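PDB 5C1E: pectinesterase from Aspergillus niger, which hydrolyses the methyl esters of pectin's galacturonosyl units, releasing methanol and acidic pectin, and probably takes part in the soft-rotting of plant tissue. Local coordinates for residues 164-178 / 194-208. Numbering follows the deposited sequence. Where two conformers were deposited one is given.
With SO4 (sulfate ion), chain C.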
ATOM      1  N   PHE A 164      -2.006   3.918  -6.241  1.00 12.85           N
ATOM      2  CA  PHE A 164      -1.695   4.802  -7.362  1.00 12.81           C
ATOM      3  C   PHE A 164      -0.275   5.345  -7.281  1.00 13.08           C
ATOM      4  O   PHE A 164       0.287   5.462  -6.198  1.00 12.39           O
ATOM      5  CB  PHE A 164      -2.753   5.947  -7.472  1.00 13.23           C
ATOM      6  CG  PHE A 164      -2.570   7.053  -6.464  1.00 13.65           C
ATOM      7  CD1 PHE A 164      -2.854   6.836  -5.117  1.00 13.74           C
ATOM      8  CD2 PHE A 164      -2.118   8.297  -6.854  1.00 13.79           C
ATOM      9  CE1 PHE A 164      -2.657   7.837  -4.188  1.00 14.16           C
ATOM     10  CE2 PHE A 164      -1.917   9.301  -5.926  1.00 14.20           C
ATOM     11  CZ  PHE A 164      -2.189   9.080  -4.599  1.00 14.11           C
ATOM     12  N   GLY A 165       0.280   5.686  -8.449  1.00 13.86           N
ATOM     13  CA  GLY A 165       1.652   6.199  -8.555  1.00 14.13           C
ATOM     14  C   GLY A 165       2.498   5.332  -9.452  1.00 14.56           C
ATOM     15  O   GLY A 165       1.972   4.456 -10.170  1.00 14.26           O
ATOM     16  N   ASP A 166       3.809   5.566  -9.400  1.00 15.03           N
ATOM     17  CA  ASP A 166       4.781   4.947 -10.308  1.00 15.95           C
ATOM     18  C   ASP A 166       5.846   4.090  -9.604  1.00 15.99           C
ATOM     19  O   ASP A 166       6.942   3.839 -10.154  1.00 16.58           O
ATOM     20  CB  ASP A 166       5.469   6.008 -11.162  1.00 16.91           C
ATOM     21  CG  ASP A 166       6.302   5.412 -12.276  1.00 18.24           C
ATOM     22  OD1 ASP A 166       5.890   4.426 -12.901  1.00 19.03           O
ATOM     23  OD2 ASP A 166       7.400   5.932 -12.502  1.00 20.62           O
ATOM     24  N   ALA A 167       5.531   3.636  -8.402  1.00 15.02           N
ATOM     25  CA  ALA A 167       6.354   2.646  -7.726  1.00 15.29           C
ATOM     26  C   ALA A 167       6.385   1.375  -8.540  1.00 15.49           C
ATOM     27  O   ALA A 167       5.437   1.090  -9.288  1.00 15.61           O
ATOM     28  CB  ALA A 167       5.797   2.352  -6.343  1.00 15.28           C
ATOM     29  N   SER A 168       7.447   0.594  -8.378  1.00 15.50           N
ATOM     30  CA  SER A 168       7.417  -0.777  -8.834  1.00 16.20           C
ATOM     31  C   SER A 168       7.128  -1.611  -7.598  1.00 16.11           C
ATOM     32  O   SER A 168       7.962  -1.686  -6.678  1.00 17.11           O
ATOM     33  CB  SER A 168       8.711  -1.197  -9.505  1.00 16.55           C
ATOM     34  OG  SER A 168       8.465  -2.359 -10.255  1.00 16.78           O
ATOM     35  N   VAL A 169       5.937  -2.204  -7.568  1.00 15.48           N
ATOM     36  CA  VAL A 169       5.367  -2.664  -6.301  1.00 15.38           C
ATOM     37  C   VAL A 169       4.751  -4.041  -6.406  1.00 15.67           C
ATOM     38  O   VAL A 169       4.064  -4.363  -7.381  1.00 15.10           O
ATOM     39  CB  VAL A 169       4.367  -1.617  -5.732  1.00 15.65           C
ATOM     40  CG1 VAL A 169       3.309  -1.267  -6.759  1.00 15.51           C
ATOM     41  CG2 VAL A 169       3.754  -2.074  -4.413  1.00 15.92           C
ATOM     42  N   TRP A 170       5.032  -4.849  -5.384  1.00 15.35           N
ATOM     43  CA  TRP A 170       4.515  -6.203  -5.237  1.00 15.87           C
ATOM     44  C   TRP A 170       3.620  -6.262  -4.010  1.00 15.53           C
ATOM     45  O   TRP A 170       4.069  -5.929  -2.908  1.00 16.45           O
ATOM     46  CB  TRP A 170       5.663  -7.177  -5.038  1.00 15.91           C
ATOM     47  CG  TRP A 170       5.242  -8.616  -4.938  1.00 16.41           C
ATOM     48  CD1 TRP A 170       4.753  -9.253  -3.836  1.00 17.15           C
ATOM     49  CD2 TRP A 170       5.322  -9.610  -5.969  1.00 17.29           C
ATOM     50  NE1 TRP A 170       4.519 -10.569  -4.111  1.00 17.86           N
ATOM     51  CE2 TRP A 170       4.858 -10.820  -5.414  1.00 17.64           C
ATOM     52  CE3 TRP A 170       5.747  -9.599  -7.299  1.00 17.20           C
ATOM     53  CZ2 TRP A 170       4.786 -11.997  -6.149  1.00 18.44           C
ATOM     54  CZ3 TRP A 170       5.686 -10.770  -8.027  1.00 18.07           C
ATOM     55  CH2 TRP A 170       5.207 -11.955  -7.459  1.00 17.68           C
ATOM     56  N   PHE A 171       2.362  -6.649  -4.218  1.00 15.29           N
ATOM     57  CA  PHE A 171       1.402  -6.900  -3.139  1.00 15.60           C
ATOM     58  C   PHE A 171       1.195  -8.391  -3.032  1.00 15.78           C
ATOM     59  O   PHE A 171       0.729  -9.015  -3.970  1.00 16.13           O
ATOM     60  CB  PHE A 171       0.065  -6.232  -3.417  1.00 16.23           C
ATOM     61  CG  PHE A 171       0.139  -4.738  -3.483  1.00 15.96           C
ATOM     62  CD1 PHE A 171      -0.029  -3.981  -2.344  1.00 17.05           C
ATOM     63  CD2 PHE A 171       0.338  -4.094  -4.691  1.00 16.52           C
ATOM     64  CE1 PHE A 171       0.032  -2.599  -2.393  1.00 16.45           C
ATOM     65  CE2 PHE A 171       0.398  -2.705  -4.752  1.00 17.01           C
ATOM     66  CZ  PHE A 171       0.250  -1.961  -3.596  1.00 16.68           C
ATOM     67  N   GLY A 172       1.604  -8.960  -1.903  1.00 16.09           N
ATOM     68  CA  GLY A 172       1.520 -10.398  -1.696  1.00 17.23           C
ATOM     69  C   GLY A 172       0.589 -10.719  -0.543  1.00 17.48           C
ATOM     70  O   GLY A 172       0.740 -10.190   0.568  1.00 16.86           O
ATOM     71  N   GLU A 173      -0.353 -11.617  -0.779  1.00 18.07           N
ATOM     72  CA  GLU A 173      -1.261 -12.074   0.276  1.00 19.43           C
ATOM     73  C   GLU A 173      -1.929 -10.911   1.024  1.00 18.25           C
ATOM     74  O   GLU A 173      -2.058 -10.958   2.241  1.00 17.88           O
ATOM     75  CB  GLU A 173      -0.516 -12.968   1.268  1.00 21.10           C
ATOM     76  CG  GLU A 173       0.006 -14.258   0.666  1.00 23.72           C
ATOM     77  CD  GLU A 173       0.932 -15.047   1.597  1.00 27.33           C
ATOM     78  OE1 GLU A 173       1.108 -14.703   2.789  1.00 28.15           O
ATOM     79  OE2 GLU A 173       1.512 -16.039   1.112  1.00 32.14           O
ATOM     80  N   CYS A 174      -2.354  -9.885   0.285  1.00 17.42           N
ATOM     81  CA  CYS A 174      -3.041  -8.745   0.865  1.00 16.42           C
ATOM     82  C   CYS A 174      -4.536  -8.847   0.649  1.00 16.49           C
ATOM     83  O   CYS A 174      -5.007  -9.458  -0.329  1.00 15.23           O
ATOM     84  CB  CYS A 174      -2.552  -7.438   0.245  1.00 16.46           C
ATOM     85  SG  CYS A 174      -0.841  -7.020   0.620  1.00 17.10           S
ATOM     86  N   ASP A 175      -5.280  -8.223   1.556  1.00 16.27           N
ATOM     87  CA  ASP A 175      -6.699  -8.019   1.349  1.00 17.34           C
ATOM     88  C   ASP A 175      -6.857  -6.627   0.784  1.00 16.84           C
ATOM     89  O   ASP A 175      -6.446  -5.648   1.402  1.00 15.92           O
ATOM     90  CB  ASP A 175      -7.491  -8.192   2.655  1.00 18.40           C
ATOM     91  CG  ASP A 175      -7.628  -9.659   3.075  1.00 20.12           C
ATOM     92  OD1 ASP A 175      -7.631 -10.560   2.211  1.00 21.33           O
ATOM     93  OD2 ASP A 175      -7.728  -9.909   4.285  1.00 21.21           O
ATOM     94  N   ILE A 176      -7.431  -6.550  -0.414  1.00 16.33           N
ATOM     95  CA  ILE A 176      -7.644  -5.299  -1.095  1.00 15.72           C
ATOM     96  C   ILE A 176      -9.154  -5.090  -1.097  1.00 15.83           C
ATOM     97  O   ILE A 176      -9.902  -5.863  -1.712  1.00 15.11           O
ATOM     98  CB  ILE A 176      -7.012  -5.340  -2.493  1.00 16.28           C
ATOM     99  CG1 ILE A 176      -5.493  -5.441  -2.361  1.00 15.98           C
ATOM    100  CG2 ILE A 176      -7.437  -4.145  -3.330  1.00 16.08           C
ATOM    101  CD1 ILE A 176      -4.764  -5.781  -3.641  1.00 16.44           C
ATOM    102  N   VAL A 177      -9.585  -4.063  -0.367  1.00 15.12           N
ATOM    103  CA  VAL A 177     -10.971  -3.914   0.069  1.00 15.33           C
ATOM    104  C   VAL A 177     -11.567  -2.621  -0.473  1.00 15.53           C
ATOM    105  O   VAL A 177     -11.147  -1.543  -0.083  1.00 14.94           O
ATOM    106  CB  VAL A 177     -11.059  -3.911   1.605  1.00 15.57           C
ATOM    107  CG1 VAL A 177     -12.515  -3.857   2.072  1.00 16.38           C
ATOM    108  CG2 VAL A 177     -10.352  -5.143   2.183  1.00 15.97           C
ATOM    109  N   SER A 178     -12.546  -2.725  -1.369  1.00 15.66           N
ATOM    110  CA  SER A 178     -13.209  -1.538  -1.918  1.00 15.71           C
ATOM    111  C   SER A 178     -14.387  -1.099  -1.044  1.00 16.45           C
ATOM    112  O   SER A 178     -15.277  -1.916  -0.735  1.00 16.86           O
ATOM    113  CB  SER A 178     -13.716  -1.784  -3.357  1.00 16.30           C
ATOM    114  OG  SER A 178     -12.679  -1.712  -4.320  1.00 16.23           O
ATOM    115  N   ASP A 194      10.806   2.946 -18.308  1.00 22.25           N
ATOM    116  CA  ASP A 194      10.354   2.616 -16.968  1.00 20.63           C
ATOM    117  C   ASP A 194      10.172   1.094 -16.837  1.00 20.00           C
ATOM    118  O   ASP A 194       9.311   0.495 -17.477  1.00 19.33           O
ATOM    119  CB  ASP A 194       9.024   3.353 -16.713  1.00 20.51           C
ATOM    120  CG  ASP A 194       8.539   3.265 -15.262  1.00 19.62           C
ATOM    121  OD1 ASP A 194       8.742   2.243 -14.577  1.00 17.60           O
ATOM    122  OD2 ASP A 194       7.881   4.226 -14.821  1.00 20.00           O
ATOM    123  N   SER A 195      10.972   0.472 -15.989  1.00 20.06           N
ATOM    124  CA  SER A 195      10.937  -0.979 -15.856  1.00 21.03           C
ATOM    125  C   SER A 195       9.957  -1.453 -14.779  1.00 20.33           C
ATOM    126  O   SER A 195       9.914  -2.623 -14.464  1.00 21.91           O
ATOM    127  CB  SER A 195      12.337  -1.503 -15.552  1.00 22.59           C
ATOM    128  OG  SER A 195      12.802  -0.958 -14.342  1.00 23.67           O
ATOM    129  N   GLY A 196       9.161  -0.542 -14.238  1.00 19.50           N
ATOM    130  CA  GLY A 196       8.262  -0.862 -13.147  1.00 18.92           C
ATOM    131  C   GLY A 196       6.997  -1.624 -13.504  1.00 17.57           C
ATOM    132  O   GLY A 196       6.529  -1.598 -14.640  1.00 17.32           O
ATOM    133  N   TRP A 197       6.478  -2.330 -12.505  1.00 16.92           N
ATOM    134  CA  TRP A 197       5.200  -3.046 -12.559  1.00 15.69           C
ATOM    135  C   TRP A 197       4.478  -2.814 -11.244  1.00 15.57           C
ATOM    136  O   TRP A 197       5.121  -2.643 -10.201  1.00 16.08           O
ATOM    137  CB  TRP A 197       5.382  -4.570 -12.637  1.00 16.05           C
ATOM    138  CG  TRP A 197       5.970  -5.138 -13.893  1.00 16.48           C
ATOM    139  CD1 TRP A 197       7.260  -4.985 -14.354  1.00 16.83           C
ATOM    140  CD2 TRP A 197       5.307  -5.997 -14.834  1.00 16.54           C
ATOM    141  NE1 TRP A 197       7.417  -5.671 -15.540  1.00 16.74           N
ATOM    142  CE2 TRP A 197       6.233  -6.301 -15.848  1.00 16.75           C
ATOM    143  CE3 TRP A 197       4.011  -6.522 -14.922  1.00 16.56           C
ATOM    144  CZ2 TRP A 197       5.896  -7.103 -16.943  1.00 17.17           C
ATOM    145  CZ3 TRP A 197       3.682  -7.336 -16.000  1.00 16.78           C
ATOM    146  CH2 TRP A 197       4.619  -7.604 -17.000  1.00 16.99           C
ATOM    147  N   TYR A 198       3.151  -2.869 -11.284  1.00 14.57           N
ATOM    148  CA  TYR A 198       2.390  -3.337 -10.124  1.00 14.80           C
ATOM    149  C   TYR A 198       2.123  -4.829 -10.336  1.00 15.12           C
ATOM    150  O   TYR A 198       1.588  -5.236 -11.391  1.00 15.04           O
ATOM    151  CB  TYR A 198       1.002  -2.718 -10.015  1.00 14.34           C
ATOM    152  CG  TYR A 198       0.876  -1.233  -9.695  1.00 14.33           C
ATOM    153  CD1 TYR A 198       1.910  -0.316  -9.930  1.00 14.45           C
ATOM    154  CD2 TYR A 198      -0.344  -0.743  -9.231  1.00 14.14           C
ATOM    155  CE1 TYR A 198       1.748   1.034  -9.642  1.00 14.07           C
ATOM    156  CE2 TYR A 198      -0.528   0.593  -8.961  1.00 14.01           C
ATOM    157  CZ  TYR A 198       0.504   1.480  -9.167  1.00 13.65           C
ATOM    158  OH  TYR A 198       0.265   2.785  -8.894  1.00 13.22           O
ATOM    159  N   ALA A 199       2.410  -5.612  -9.314  1.00 14.90           N
ATOM    160  CA  ALA A 199       2.028  -7.020  -9.299  1.00 15.37           C
ATOM    161  C   ALA A 199       1.170  -7.271  -8.071  1.00 15.66           C
ATOM    162  O   ALA A 199       1.613  -7.061  -6.941  1.00 15.58           O
ATOM    163  CB  ALA A 199       3.258  -7.914  -9.288  1.00 15.50           C
ATOM    164  N   ILE A 200      -0.062  -7.731  -8.300  1.00 16.02           N
ATOM    165  CA  ILE A 200      -0.967  -8.104  -7.209  1.00 16.62           C
ATOM    166  C   ILE A 200      -1.063  -9.628  -7.207  1.00 16.34           C
ATOM    167  O   ILE A 200      -1.637 -10.213  -8.124  1.00 17.03           O
ATOM    168  CB  ILE A 200      -2.323  -7.404  -7.372  1.00 16.29           C
ATOM    169  CG1 ILE A 200      -2.099  -5.907  -7.177  1.00 17.47           C
ATOM    170  CG2 ILE A 200      -3.334  -7.944  -6.373  1.00 17.05           C
ATOM    171  CD1 ILE A 200      -3.163  -5.045  -7.769  1.00 18.20           C
ATOM    172  N   ASP A 201      -0.441 -10.246  -6.205  1.00 16.24           N
ATOM    173  CA  ASP A 201      -0.174 -11.688  -6.210  1.00 17.13           C
ATOM    174  C   ASP A 201      -0.744 -12.398  -4.996  1.00 17.45           C
ATOM    175  O   ASP A 201      -0.460 -12.032  -3.856  1.00 17.83           O
ATOM    176  CB  ASP A 201       1.334 -11.950  -6.271  1.00 17.44           C
ATOM    177  CG  ASP A 201       1.669 -13.431  -6.291  1.00 18.04           C
ATOM    178  OD1 ASP A 201       1.654 -14.033  -7.377  1.00 18.19           O
ATOM    179  OD2 ASP A 201       1.981 -13.978  -5.222  1.00 18.56           O
ATOM    180  N   ASN A 202      -1.531 -13.442  -5.239  1.00 18.10           N
ATOM    181  CA  ASN A 202      -2.170 -14.184  -4.140  1.00 19.63           C
ATOM    182  C   ASN A 202      -2.889 -13.246  -3.171  1.00 19.27           C
ATOM    183  O   ASN A 202      -2.822 -13.408  -1.952  1.00 18.74           O
ATOM    184  CB  ASN A 202      -1.123 -15.057  -3.413  1.00 21.09           C
ATOM    185  CG  ASN A 202      -0.693 -16.268  -4.233  1.00 24.98           C
ATOM    186  OD1 ASN A 202       0.360 -16.275  -4.898  1.00 27.47           O
ATOM    187  ND2 ASN A 202      -1.504 -17.309  -4.182  1.00 26.48           N
ATOM    188  N   CYS A 203      -3.567 -12.239  -3.717  1.00 18.85           N
ATOM    189  CA  CYS A 203      -4.351 -11.328  -2.903  1.00 18.34           C
ATOM    190  C   CYS A 203      -5.829 -11.692  -2.961  1.00 18.47           C
ATOM    191  O   CYS A 203      -6.257 -12.543  -3.744  1.00 18.46           O
ATOM    192  CB  CYS A 203      -4.132  -9.880  -3.348  1.00 18.20           C
ATOM    193  SG  CYS A 203      -2.434  -9.287  -3.100  1.00 18.01           S
ATOM    194  N   ASN A 204      -6.589 -11.039  -2.102  0.50 18.71           N
ATOM    195  CA  ASN A 204      -8.019 -11.195  -2.041  0.50 19.02           C
ATOM    196  C   ASN A 204      -8.676  -9.838  -2.245  0.50 18.20           C
ATOM    197  O   ASN A 204      -8.489  -8.919  -1.439  0.50 17.73           O
ATOM    198  CB  ASN A 204      -8.423 -11.753  -0.692  0.50 20.13           C
ATOM    199  CG  ASN A 204      -9.892 -12.075  -0.631  0.50 21.29           C
ATOM    200  OD1 ASN A 204     -10.450 -12.657  -1.573  0.50 22.46           O
ATOM    201  ND2 ASN A 204     -10.532 -11.704   0.466  0.50 21.78           N
ATOM    202  N   ILE A 205      -9.421  -9.712  -3.336  1.00 17.34           N
ATOM    203  CA  ILE A 205     -10.084  -8.448  -3.693  1.00 16.72           C
ATOM    204  C   ILE A 205     -11.582  -8.604  -3.355  1.00 17.34           C
ATOM    205  O   ILE A 205     -12.234  -9.512  -3.856  1.00 16.51           O
ATOM    206  CB  ILE A 205      -9.897  -8.126  -5.200  1.00 15.91           C
ATOM    207  CG1 ILE A 205      -8.470  -7.663  -5.533  1.00 15.44           C
ATOM    208  CG2 ILE A 205     -10.823  -6.994  -5.622  1.00 16.18           C
ATOM    209  CD1 ILE A 205      -7.368  -8.633  -5.188  1.00 15.61           C
ATOM    210  N   LYS A 206     -12.114  -7.730  -2.514  1.00 18.14           N
ATOM    211  CA  LYS A 206     -13.507  -7.856  -2.068  1.00 20.26           C
ATOM    212  C   LYS A 206     -14.080  -6.513  -1.617  1.00 19.56           C
ATOM    213  O   LYS A 206     -13.338  -5.561  -1.394  1.00 18.36           O
ATOM    214  CB  LYS A 206     -13.600  -8.866  -0.916  1.00 22.72           C
ATOM    215  CG  LYS A 206     -12.701  -8.519   0.268  1.00 26.32           C
ATOM    216  CD  LYS A 206     -12.974  -9.422   1.465  1.00 30.49           C
ATOM    217  CE  LYS A 206     -11.793  -9.482   2.422  1.00 32.52           C
ATOM    218  NZ  LYS A 206     -11.819  -8.372   3.405  1.00 35.30           N
ATOM    219  N   ALA A 207     -15.404  -6.455  -1.493  1.00 19.29           N
ATOM    220  CA  ALA A 207     -16.086  -5.288  -0.936  1.00 19.05           C
ATOM    221  C   ALA A 207     -15.882  -5.183   0.572  1.00 18.90           C
ATOM    222  O   ALA A 207     -15.703  -6.189   1.271  1.00 18.51           O
ATOM    223  CB  ALA A 207     -17.580  -5.359  -1.229  1.00 19.50           C
ATOM    224  N   ALA A 208     -15.912  -3.951   1.073  1.00 19.07           N
ATOM    225  CA  ALA A 208     -15.980  -3.701   2.506  1.00 19.73           C
ATOM    226  C   ALA A 208     -17.301  -4.259   3.018  1.00 22.49           C
ATOM    227  O   ALA A 208     -18.280  -4.342   2.266  1.00 21.05           O
ATOM    228  CB  ALA A 208     -15.900  -2.213   2.794  1.00 20.38           C
TER
HETATM  229  S   SO4 C 402       5.490 -13.346  -1.744  1.00 29.92           S
HETATM  230  O1  SO4 C 402       5.126 -14.600  -1.019  1.00 30.72           O
HETATM  231  O2  SO4 C 402       4.330 -12.417  -1.694  1.00 27.52           O
HETATM  232  O3  SO4 C 402       6.691 -12.692  -1.159  1.00 28.60           O
HETATM  233  O4  SO4 C 402       5.826 -13.699  -3.144  1.00 27.02           O
HETATM  234  O   HOH W   1       7.814   2.092 -12.017  1.00 28.87           O
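Val169 pairs with Tyr198 across parallel strands, and its CG1 rests over one face of the Tyr198 ring, 4.0 Å from the centroid, in a CH-pi contact. The phenol is long enough to reach back to the preceding turn of chain, where Tyr198 OH donates to Gly165 O over 2.7 Å, from above the carbonyl plane. Phe171 and Ile200, then Ile176 and Ile205 of the next sheet, point into the same closed interior, which suits apolar residues; CD1 of Ile176 meets CG2 of Ile200 at 3.8 Å, and Phe171 also stacks on Tyr151. Val169 and Phe171 exchange backbone bonds with Ala199 and Asp201, and the ladder resumes where Asn204 N donates to Cys174 O. At the bend between, Cys174 N donates to Cys203 SG at 3.4 Å.

On the outward face, helix 283-287 covers Trp170 and Ala199. CE3 of Trp170 touches the small methyl of Ala199 at 3.6 Å, while Asp201 CB lies 3.3 Å above the ring plane, toward the rim. Trp170 NE1 donates to O2 of a sulfate ion, probably from the crystallisation liquor. The looser, solvent side has exposed Glu173 and Asn202, and Lys206 NZ stays 4.5 Å from Asp175 OD2, which bonds to Tyr69. In-register pairing in two of the three parallel sheets is the signature of the right-handed parallel beta-helix of pectin methylesterases.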